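Local coordinates for protein TlmII (PDB 4HVM) that takes part in tallysomycin biosynthesis as a condensation-domain family protein and probably binds phosphopantetheine, at residues A23-R28 against V338-V343; L154-Q159 against G163-A168; R193-R198 against H331-H336. All coordinates share one frame; numbering follows the deposited sequence.

From the N terminus, helix 18-27 supplies the first half of contact 1, whose partner, helix 335-344, comes more than three hundred residues later; most of the modelled chain lies in that loop. Contact 2 nests inside it as a short local closure, where helix 147-161 ends and the chain folds back over its last turns beside helix 49-62. Contact 3 follows in series, joining helix 185-198 to the turn between helices 314-330 and 335-344, and is also enclosed by contact 1. Contacts 1 and 3 share helix 335-344 and touch, for example where Leu341 meets Trp195, whereas contact 2 stands apart, its centre about 35 Å from that of contact 1.

Contact 1. Residues A23-R28 against V338-V343; sequences AWRWLR and VVDLAV
Arg25 and Asp340 reach toward each other with the same first torsion: in both, CG lies beside the backbone N and anti to the carbonyl carbon, with chi1 of -73° in the arginine and -67° in the aspartate. Beyond CG the arginine runs extended as far as NE, which lets it bridge the distance between backbones whose nearest CA atoms in the two segments, those of Arg25 and Asp340, are 9.8 Å apart. The side chains then cross at about a right angle. Their flat ends are turned steeply as well, with guanidinium and carboxylate planes 80° apart, and Asp340 OD2 stands over one face of the guanidinium, displaced toward its rim. From there OD2 is 3.7 Å from Arg25 NE, and the same oxygen lies 3.9 Å from Arg25 CD. The other carboxylate oxygen, Asp340 OD1, comes no nearer than 4.1 Å to Arg25 CD. This surface contact joins helix 18-27, whose Trp24 rests on Asp72 of strand 68-72, to helix 335-344, whose Leu341 packs on Trp195 and Ser196 of helix 185-198. The side chain of His336, a turn before Asp340, also touches Arg25. Because OD2 sits well out of the guanidinium plane, no N-H is directed at it; the pair is a long salt bridge held by charge alone, and its attraction is probably modest and weakly directional.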
loop_
_atom_site.group_PDB
_atom_site.type_symbol
_atom_site.label_atom_id
_atom_site.label_comp_id
_atom_site.label_asym_id
_atom_site.label_seq_id
_atom_site.Cartn_x
_atom_site.Cartn_y
_atom_site.Cartn_z
ATOM N N ALA A 23 6.865 -6.315 9.710
ATOM C CA ALA A 23 6.568 -4.889 9.789
ATOM C C ALA A 23 6.862 -4.334 11.179
ATOM O O ALA A 23 7.271 -3.183 11.326
ATOM C CB ALA A 23 5.122 -4.633 9.414
ATOM N N TRP A 24 6.653 -5.163 12.196
ATOM C CA TRP A 24 6.862 -4.753 13.581
ATOM C C TRP A 24 8.331 -4.458 13.868
ATOM O O TRP A 24 8.649 -3.738 14.813
ATOM C CB TRP A 24 6.334 -5.824 14.539
ATOM C CG TRP A 24 6.420 -5.453 15.991
ATOM C CD1 TRP A 24 7.131 -6.098 16.962
ATOM C CD2 TRP A 24 5.769 -4.352 16.635
ATOM N NE1 TRP A 24 6.963 -5.468 18.171
ATOM C CE2 TRP A 24 6.131 -4.391 17.998
ATOM C CE3 TRP A 24 4.916 -3.336 16.194
ATOM C CZ2 TRP A 24 5.671 -3.453 18.920
ATOM C CZ3 TRP A 24 4.460 -2.405 17.110
ATOM C CH2 TRP A 24 4.838 -2.470 18.458
ATOM N N ARG A 25 9.221 -5.010 13.049
ATOM C CA ARG A 25 10.653 -4.795 13.229
ATOM C C ARG A 25 11.055 -3.337 13.027
ATOM O O ARG A 25 11.952 -2.838 13.707
ATOM C CB ARG A 25 11.466 -5.705 12.304
ATOM C CG ARG A 25 11.471 -7.165 12.726
ATOM C CD ARG A 25 12.427 -7.998 11.879
ATOM N NE ARG A 25 12.542 -9.370 12.375
ATOM C CZ ARG A 25 11.824 -10.399 11.929
ATOM N NH1 ARG A 25 10.936 -10.225 10.961
ATOM N NH2 ARG A 25 11.997 -11.607 12.450
ATOM N N TRP A 26 10.386 -2.654 12.101
ATOM C CA TRP A 26 10.689 -1.253 11.826
ATOM C C TRP A 26 9.639 -0.300 12.399
ATOM O O TRP A 26 9.946 0.847 12.717
ATOM C CB TRP A 26 10.862 -1.016 10.320
ATOM C CG TRP A 26 9.583 -1.062 9.534
ATOM C CD1 TRP A 26 8.954 -2.175 9.053
ATOM C CD2 TRP A 26 8.784 0.054 9.127
ATOM N NE1 TRP A 26 7.809 -1.821 8.380
ATOM C CE2 TRP A 26 7.683 -0.457 8.411
ATOM C CE3 TRP A 26 8.891 1.438 9.302
ATOM C CZ2 TRP A 26 6.695 0.369 7.869
ATOM C CZ3 TRP A 26 7.910 2.252 8.766
ATOM C CH2 TRP A 26 6.829 1.717 8.057
ATOM N N LEU A 27 8.406 -0.780 12.535
ATOM C CA LEU A 27 7.307 0.048 13.032
ATOM C C LEU A 27 7.391 0.328 14.526
ATOM O O LEU A 27 6.799 1.290 15.015
ATOM C CB LEU A 27 5.959 -0.598 12.717
ATOM C CG LEU A 27 5.425 -0.353 11.310
ATOM C CD1 LEU A 27 4.119 -1.097 11.083
ATOM C CD2 LEU A 27 5.243 1.136 11.085
ATOM N N ARG A 28 8.114 -0.520 15.249
ATOM C CA ARG A 28 8.199 -0.412 16.702
ATOM C C ARG A 28 8.908 0.866 17.158
ATOM O O ARG A 28 8.542 1.462 18.174
ATOM C CB ARG A 28 8.892 -1.645 17.287
ATOM C CG ARG A 28 8.933 -1.683 18.804
ATOM C CD ARG A 28 9.517 -2.998 19.292
ATOM N NE ARG A 28 10.730 -3.348 18.560
ATOM C CZ ARG A 28 11.936 -2.862 18.836
ATOM N NH1 ARG A 28 12.094 -2.001 19.833
ATOM N NH2 ARG A 28 12.985 -3.236 18.115
ATOM N N VAL A 338 14.622 -10.163 3.538
ATOM C CA VAL A 338 15.612 -9.615 2.617
ATOM C C VAL A 338 16.398 -8.496 3.290
ATOM O O VAL A 338 17.623 -8.440 3.188
ATOM C CB VAL A 338 14.955 -9.091 1.323
ATOM C CG1 VAL A 338 15.947 -8.281 0.506
ATOM C CG2 VAL A 338 14.413 -10.246 0.501
ATOM N N VAL A 339 15.682 -7.616 3.986
ATOM C CA VAL A 339 16.294 -6.498 4.700
ATOM C C VAL A 339 17.276 -6.982 5.763
ATOM O O VAL A 339 18.408 -6.503 5.841
ATOM C CB VAL A 339 15.228 -5.596 5.352
ATOM C CG1 VAL A 339 15.852 -4.704 6.412
ATOM C CG2 VAL A 339 14.516 -4.767 4.293
ATOM N N ASP A 340 16.835 -7.938 6.577
ATOM C CA ASP A 340 17.690 -8.544 7.592
ATOM C C ASP A 340 18.946 -9.129 6.958
ATOM O O ASP A 340 20.048 -8.976 7.484
ATOM C CB ASP A 340 16.935 -9.643 8.346
ATOM C CG ASP A 340 15.795 -9.099 9.193
ATOM O OD1 ASP A 340 15.864 -7.917 9.596
ATOM O OD2 ASP A 340 14.833 -9.854 9.461
ATOM N N LEU A 341 18.770 -9.797 5.823
ATOM C CA LEU A 341 19.880 -10.437 5.125
ATOM C C LEU A 341 20.872 -9.411 4.589
ATOM O O LEU A 341 22.084 -9.576 4.728
ATOM C CB LEU A 341 19.362 -11.316 3.987
ATOM C CG LEU A 341 20.413 -12.087 3.192
ATOM C CD1 LEU A 341 21.275 -12.940 4.114
ATOM C CD2 LEU A 341 19.740 -12.948 2.137
ATOM N N ALA A 342 20.351 -8.352 3.978
ATOM C CA ALA A 342 21.199 -7.298 3.432
ATOM C C ALA A 342 21.997 -6.588 4.521
ATOM O O ALA A 342 23.075 -6.050 4.264
ATOM C CB ALA A 342 20.367 -6.301 2.657
ATOM N N VAL A 343 21.458 -6.586 5.735
ATOM C CA VAL A 343 22.135 -5.968 6.866
ATOM C C VAL A 343 23.309 -6.820 7.333
ATOM O O VAL A 343 24.400 -6.303 7.577
ATOM C CB VAL A 343 21.166 -5.730 8.042
ATOM C CG1 VAL A 343 21.934 -5.458 9.324
ATOM C CG2 VAL A 343 20.223 -4.581 7.722
#

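Contact 2. Residues L154-Q159 against G163-A168; sequences LGAVWQ and GRFRPA
Phe165 folds back along the end of helix 147-161, its CB lying 3.9 Å from the backbone C of Gln159. With CG anti to the backbone N (chi1 177°), the ring runs on along the helix toward Ala156. CG comes within 4.0 Å of Ala156 O, and CD1 is nearer to that oxygen, at 3.7 Å. One atom further, CE1 meets the methyl CB of Ala156 at 3.7 Å, in an oblique approach. Gln159 OE1 lies near the ring plane at its edge, but its hydrogen bond is to Tyr170 OH. Losing the ring to an alanine here would probably open a gap over Ala156 and beside Ala62 of helix 49-62. What turns the chain back is a Schellman motif. Gly163, with a phi of 79°, is the first residue to leave helical geometry, and Arg164 N then donates to Gln159 O over 2.6 Å, nearly straight at the hydrogen though tilted from the carbonyl plane. Arg164 CB passes 3.5 Å from that same Gln159 O before its extended side chain leads off. Phe165 also packs on Glu58 and Ala62 of helix 49-62, to which Val157 of helix 147-161 adds Leu52 and Val59; the turn thus lies against helix 49-62, while Leu154 and Trp158 pack helix 147-161 on the sheet through strands 133-141 and 36-44.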
loop_
_atom_site.group_PDB
_atom_site.type_symbol
_atom_site.label_atom_id
_atom_site.label_comp_id
_atom_site.label_asym_id
_atom_site.label_seq_id
_atom_site.Cartn_x
_atom_site.Cartn_y
_atom_site.Cartn_z
ATOM N N LEU A 154 -14.652 -1.481 4.153
ATOM C CA LEU A 154 -15.564 -0.399 3.792
ATOM C C LEU A 154 -16.740 -0.918 2.971
ATOM O O LEU A 154 -17.877 -0.480 3.154
ATOM C CB LEU A 154 -14.829 0.698 3.019
ATOM C CG LEU A 154 -13.850 1.566 3.811
ATOM C CD1 LEU A 154 -13.170 2.582 2.907
ATOM C CD2 LEU A 154 -14.563 2.261 4.956
ATOM N N GLY A 155 -16.458 -1.848 2.065
ATOM C CA GLY A 155 -17.497 -2.455 1.255
ATOM C C GLY A 155 -18.435 -3.296 2.097
ATOM O O GLY A 155 -19.645 -3.317 1.864
ATOM N N ALA A 156 -17.874 -3.984 3.085
ATOM C CA ALA A 156 -18.654 -4.844 3.968
ATOM C C ALA A 156 -19.661 -4.053 4.803
ATOM O O ALA A 156 -20.746 -4.547 5.113
ATOM C CB ALA A 156 -17.733 -5.650 4.873
ATOM N N VAL A 157 -19.297 -2.825 5.164
ATOM C CA VAL A 157 -20.183 -1.964 5.938
ATOM C C VAL A 157 -21.407 -1.572 5.119
ATOM O O VAL A 157 -22.534 -1.607 5.612
ATOM C CB VAL A 157 -19.459 -0.698 6.435
ATOM C CG1 VAL A 157 -20.428 0.215 7.168
ATOM C CG2 VAL A 157 -18.291 -1.075 7.335
ATOM N N TRP A 158 -21.184 -1.210 3.861
ATOM C CA TRP A 158 -22.287 -0.872 2.971
ATOM C C TRP A 158 -23.142 -2.093 2.643
ATOM O O TRP A 158 -24.345 -1.974 2.408
ATOM C CB TRP A 158 -21.770 -0.216 1.691
ATOM C CG TRP A 158 -21.419 1.235 1.868
ATOM C CD1 TRP A 158 -20.172 1.789 1.848
ATOM C CD2 TRP A 158 -22.333 2.313 2.103
ATOM N NE1 TRP A 158 -20.254 3.149 2.049
ATOM C CE2 TRP A 158 -21.572 3.494 2.210
ATOM C CE3 TRP A 158 -23.723 2.394 2.232
ATOM C CZ2 TRP A 158 -22.155 4.741 2.438
ATOM C CZ3 TRP A 158 -24.300 3.631 2.458
ATOM C CH2 TRP A 158 -23.517 4.788 2.559
ATOM N N GLN A 159 -22.514 -3.265 2.621
ATOM C CA GLN A 159 -23.248 -4.508 2.425
ATOM C C GLN A 159 -24.203 -4.760 3.588
ATOM O O GLN A 159 -25.341 -5.184 3.387
ATOM C CB GLN A 159 -22.290 -5.693 2.272
ATOM C CG GLN A 159 -21.684 -5.845 0.882
ATOM C CD GLN A 159 -20.911 -7.145 0.719
ATOM O OE1 GLN A 159 -20.652 -7.856 1.692
ATOM N NE2 GLN A 159 -20.541 -7.463 -0.518
ATOM N N GLY A 163 -28.315 -5.212 4.155
ATOM C CA GLY A 163 -28.593 -6.567 4.595
ATOM C C GLY A 163 -27.997 -7.604 3.663
ATOM O O GLY A 163 -28.526 -8.708 3.520
ATOM N N ARG A 164 -26.884 -7.247 3.028
ATOM C CA ARG A 164 -26.241 -8.130 2.062
ATOM C C ARG A 164 -24.924 -8.686 2.596
ATOM O O ARG A 164 -24.223 -9.424 1.903
ATOM C CB ARG A 164 -26.012 -7.393 0.740
ATOM C CG ARG A 164 -27.231 -6.622 0.263
ATOM C CD ARG A 164 -27.172 -6.338 -1.227
ATOM N NE ARG A 164 -28.414 -5.743 -1.712
ATOM C CZ ARG A 164 -28.724 -5.608 -2.997
ATOM N NH1 ARG A 164 -27.883 -6.029 -3.933
ATOM N NH2 ARG A 164 -29.877 -5.054 -3.347
ATOM N N PHE A 165 -24.598 -8.333 3.834
ATOM C CA PHE A 165 -23.357 -8.784 4.448
ATOM C C PHE A 165 -23.480 -10.201 4.997
ATOM O O PHE A 165 -24.241 -10.455 5.931
ATOM C CB PHE A 165 -22.921 -7.823 5.553
ATOM C CG PHE A 165 -21.683 -8.263 6.282
ATOM C CD1 PHE A 165 -20.450 -8.243 5.653
ATOM C CD2 PHE A 165 -21.748 -8.687 7.599
ATOM C CE1 PHE A 165 -19.304 -8.643 6.320
ATOM C CE2 PHE A 165 -20.606 -9.088 8.273
ATOM C CZ PHE A 165 -19.382 -9.066 7.633
ATOM N N ARG A 166 -22.731 -11.121 4.396
ATOM C CA ARG A 166 -22.641 -12.488 4.888
ATOM C C ARG A 166 -21.201 -12.794 5.274
ATOM O O ARG A 166 -20.320 -12.816 4.417
ATOM C CB ARG A 166 -23.132 -13.478 3.831
ATOM C CG ARG A 166 -24.589 -13.284 3.452
ATOM C CD ARG A 166 -25.101 -14.405 2.559
ATOM N NE ARG A 166 -24.321 -14.529 1.331
ATOM C CZ ARG A 166 -24.631 -15.345 0.328
ATOM N NH1 ARG A 166 -25.711 -16.112 0.403
ATOM N NH2 ARG A 166 -23.861 -15.391 -0.751
ATOM N N PRO A 167 -20.956 -13.017 6.576
ATOM C CA PRO A 167 -19.609 -13.238 7.116
ATOM C C PRO A 167 -18.942 -14.490 6.556
ATOM O O PRO A 167 -17.716 -14.545 6.465
ATOM C CB PRO A 167 -19.858 -13.408 8.621
ATOM C CG PRO A 167 -21.170 -12.749 8.869
ATOM C CD PRO A 167 -21.976 -13.009 7.638
ATOM N N ALA A 168 -19.747 -15.480 6.184
ATOM C CA ALA A 168 -19.226 -16.733 5.646
ATOM C C ALA A 168 -18.627 -16.542 4.257
ATOM O O ALA A 168 -17.833 -17.360 3.796
ATOM C CB ALA A 168 -20.313 -17.792 5.615
#

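Contact 3. Residues R193-R198 against H331-H336; sequences RWWSRR and HYLPYH. With SO4 (sulfate ion), chain E.
Trp195 NE1 donates to His331 O over 3.0 Å, with an N-H...O angle of 150° and the donor nearly in line with the C=O bond. This indole-to-backbone bond is made just after helix 314-330, where His331 is the first residue to leave helical geometry, and it ties that helix end to helix 185-198 within the condensation-domain fold. Alongside it lies a face-to-face stack: the five-membered ring of Trp194 and the His331 imidazole have centroids 3.5 Å apart and planes 8° from parallel. The stack continues into a CH-pi contact, since His331 CB sits 3.7 Å from the centroid of the Trp194 six-membered ring, over its face. Trp194 is turned this way with CG anti to its backbone nitrogen (chi1 -168°), while the imidazole is held by a bond from ND1 to Asp327 O. Farther along, Leu333 CB meets Trp195 CD1 at 3.6 Å, the two side chains sliding past one another in opposite directions. The opposite face of Trp194 bears the Arg198 guanidinium, NH2 toward the indole rim. A sulfate ion, probably from the crystallisation liquor, is bound there by Arg198, with one face of the Arg197 guanidinium turned to its O1. Arg198 NH1 reaches sulfate O4 at 2.8 Å, and Arg198 NH2 is shared between sulfate O3, at 2.6 Å, and Trp194 O, at 2.9 Å, where it meets a lone pair in the carbonyl plane.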
loop_
_atom_site.group_PDB
_atom_site.type_symbol
_atom_site.label_atom_id
_atom_site.label_comp_id
_atom_site.label_asym_id
_atom_site.label_seq_id
_atom_site.Cartn_x
_atom_site.Cartn_y
_atom_site.Cartn_z
ATOM N N ARG A 193 19.579 -18.581 -0.140
ATOM C CA ARG A 193 20.793 -18.690 -0.938
ATOM C C ARG A 193 20.749 -17.750 -2.138
ATOM O O ARG A 193 21.700 -17.012 -2.394
ATOM C CB ARG A 193 20.979 -20.124 -1.430
ATOM C CG ARG A 193 22.146 -20.862 -0.801
ATOM C CD ARG A 193 22.543 -22.052 -1.661
ATOM N NE ARG A 193 22.995 -21.634 -2.985
ATOM C CZ ARG A 193 22.889 -22.376 -4.084
ATOM N NH1 ARG A 193 22.337 -23.580 -4.025
ATOM N NH2 ARG A 193 23.327 -21.911 -5.245
ATOM N N TRP A 194 19.638 -17.794 -2.867
ATOM C CA TRP A 194 19.457 -17.008 -4.084
ATOM C C TRP A 194 19.692 -15.521 -3.840
ATOM O O TRP A 194 20.307 -14.838 -4.660
ATOM C CB TRP A 194 18.049 -17.230 -4.641
ATOM C CG TRP A 194 17.842 -16.707 -6.038
ATOM C CD1 TRP A 194 18.036 -17.388 -7.203
ATOM C CD2 TRP A 194 17.382 -15.398 -6.411
ATOM N NE1 TRP A 194 17.732 -16.588 -8.278
ATOM C CE2 TRP A 194 17.329 -15.362 -7.820
ATOM C CE3 TRP A 194 17.015 -14.255 -5.694
ATOM C CZ2 TRP A 194 16.924 -14.230 -8.524
ATOM C CZ3 TRP A 194 16.612 -13.129 -6.398
ATOM C CH2 TRP A 194 16.571 -13.127 -7.798
ATOM N N TRP A 195 19.209 -15.026 -2.705
ATOM C CA TRP A 195 19.360 -13.617 -2.367
ATOM C C TRP A 195 20.730 -13.308 -1.771
ATOM O O TRP A 195 21.240 -12.201 -1.926
ATOM C CB TRP A 195 18.246 -13.171 -1.420
ATOM C CG TRP A 195 16.952 -12.906 -2.121
ATOM C CD1 TRP A 195 15.911 -13.774 -2.283
ATOM C CD2 TRP A 195 16.565 -11.691 -2.769
ATOM N NE1 TRP A 195 14.897 -13.171 -2.988
ATOM C CE2 TRP A 195 15.276 -11.891 -3.298
ATOM C CE3 TRP A 195 17.186 -10.451 -2.951
ATOM C CZ2 TRP A 195 14.594 -10.894 -3.998
ATOM C CZ3 TRP A 195 16.509 -9.465 -3.645
ATOM C CH2 TRP A 195 15.228 -9.690 -4.160
ATOM N N SER A 196 21.322 -14.286 -1.091
ATOM C CA SER A 196 22.656 -14.114 -0.520
ATOM C C SER A 196 23.700 -13.899 -1.606
ATOM O O SER A 196 24.679 -13.182 -1.405
ATOM C CB SER A 196 23.046 -15.325 0.332
ATOM O OG SER A 196 22.286 -15.359 1.532
ATOM N N ARG A 197 23.479 -14.524 -2.757
ATOM C CA ARG A 197 24.410 -14.441 -3.876
ATOM C C ARG A 197 24.269 -13.127 -4.645
ATOM O O ARG A 197 25.228 -12.651 -5.253
ATOM C CB ARG A 197 24.210 -15.638 -4.813
ATOM C CG ARG A 197 25.061 -15.606 -6.073
ATOM C CD ARG A 197 24.726 -16.756 -7.018
ATOM N NE ARG A 197 25.542 -17.944 -6.775
ATOM C CZ ARG A 197 25.191 -18.948 -5.978
ATOM N NH1 ARG A 197 24.031 -18.914 -5.334
ATOM N NH2 ARG A 197 26.002 -19.987 -5.823
ATOM N N ARG A 198 23.081 -12.533 -4.600
ATOM C CA ARG A 198 22.785 -11.363 -5.426
ATOM C C ARG A 198 22.861 -10.017 -4.702
ATOM O O ARG A 198 23.209 -9.005 -5.310
ATOM C CB ARG A 198 21.430 -11.532 -6.112
ATOM C CG ARG A 198 21.493 -12.477 -7.297
ATOM C CD ARG A 198 20.122 -12.937 -7.741
ATOM N NE ARG A 198 20.210 -13.909 -8.827
ATOM C CZ ARG A 198 20.514 -15.192 -8.660
ATOM N NH1 ARG A 198 20.568 -16.001 -9.711
ATOM N NH2 ARG A 198 20.764 -15.670 -7.447
ATOM N N HIS A 331 11.625 -16.388 -7.113
ATOM C CA HIS A 331 12.516 -16.610 -5.977
ATOM C C HIS A 331 12.130 -15.739 -4.785
ATOM O O HIS A 331 12.985 -15.113 -4.155
ATOM C CB HIS A 331 13.965 -16.340 -6.380
ATOM C CG HIS A 331 14.417 -17.129 -7.567
ATOM N ND1 HIS A 331 14.291 -16.668 -8.861
ATOM C CD2 HIS A 331 14.982 -18.356 -7.661
ATOM C CE1 HIS A 331 14.767 -17.572 -9.698
ATOM N NE2 HIS A 331 15.193 -18.606 -8.995
ATOM N N TYR A 332 10.839 -15.720 -4.476
ATOM C CA TYR A 332 10.306 -14.856 -3.429
ATOM C C TYR A 332 10.929 -15.105 -2.060
ATOM O O TYR A 332 11.113 -16.247 -1.637
ATOM C CB TYR A 332 8.781 -14.980 -3.346
ATOM C CG TYR A 332 8.170 -14.294 -2.143
ATOM C CD1 TYR A 332 8.080 -12.909 -2.079
ATOM C CD2 TYR A 332 7.674 -15.033 -1.075
ATOM C CE1 TYR A 332 7.520 -12.276 -0.984
ATOM C CE2 TYR A 332 7.112 -14.410 0.027
ATOM C CZ TYR A 332 7.039 -13.030 0.064
ATOM O OH TYR A 332 6.485 -12.397 1.150
ATOM N N LEU A 333 11.265 -14.009 -1.389
ATOM C CA LEU A 333 11.706 -14.023 -0.002
ATOM C C LEU A 333 11.140 -12.762 0.637
ATOM O O LEU A 333 11.314 -11.667 0.094
ATOM C CB LEU A 333 13.233 -14.029 0.080
ATOM C CG LEU A 333 13.856 -14.128 1.474
ATOM C CD1 LEU A 333 13.677 -15.523 2.057
ATOM C CD2 LEU A 333 15.327 -13.742 1.439
ATOM N N PRO A 334 10.439 -12.913 1.773
ATOM C CA PRO A 334 9.775 -11.798 2.457
ATOM C C PRO A 334 10.685 -10.580 2.611
ATOM O O PRO A 334 11.863 -10.725 2.944
ATOM C CB PRO A 334 9.430 -12.392 3.822
ATOM C CG PRO A 334 9.249 -13.845 3.555
ATOM C CD PRO A 334 10.269 -14.185 2.498
ATOM N N TYR A 335 10.129 -9.397 2.354
ATOM C CA TYR A 335 10.903 -8.160 2.334
ATOM C C TYR A 335 11.693 -7.933 3.614
ATOM O O TYR A 335 12.822 -7.449 3.570
ATOM C CB TYR A 335 9.992 -6.962 2.065
ATOM C CG TYR A 335 10.729 -5.652 1.911
ATOM C CD1 TYR A 335 11.329 -5.314 0.709
ATOM C CD2 TYR A 335 10.818 -4.751 2.965
ATOM C CE1 TYR A 335 12.000 -4.119 0.559
ATOM C CE2 TYR A 335 11.489 -3.551 2.826
ATOM C CZ TYR A 335 12.078 -3.240 1.621
ATOM O OH TYR A 335 12.748 -2.048 1.477
ATOM N N HIS A 336 11.101 -8.289 4.749
ATOM C CA HIS A 336 11.782 -8.142 6.028
ATOM C C HIS A 336 12.947 -9.119 6.141
ATOM O O HIS A 336 13.973 -8.803 6.740
ATOM C CB HIS A 336 10.805 -8.315 7.194
ATOM C CG HIS A 336 10.171 -9.669 7.263
ATOM N ND1 HIS A 336 10.745 -10.725 7.938
ATOM C CD2 HIS A 336 9.007 -10.136 6.754
ATOM C CE1 HIS A 336 9.966 -11.787 7.835
ATOM N NE2 HIS A 336 8.905 -11.457 7.121
HETATM S S SO4 E . 21.438 -19.247 -8.716
HETATM O O1 SO4 E . 22.858 -19.443 -8.994
HETATM O O2 SO4 E . 20.825 -20.494 -8.258
HETATM O O3 SO4 E . 21.308 -18.244 -7.663
HETATM O O4 SO4 E . 20.775 -18.801 -9.940
#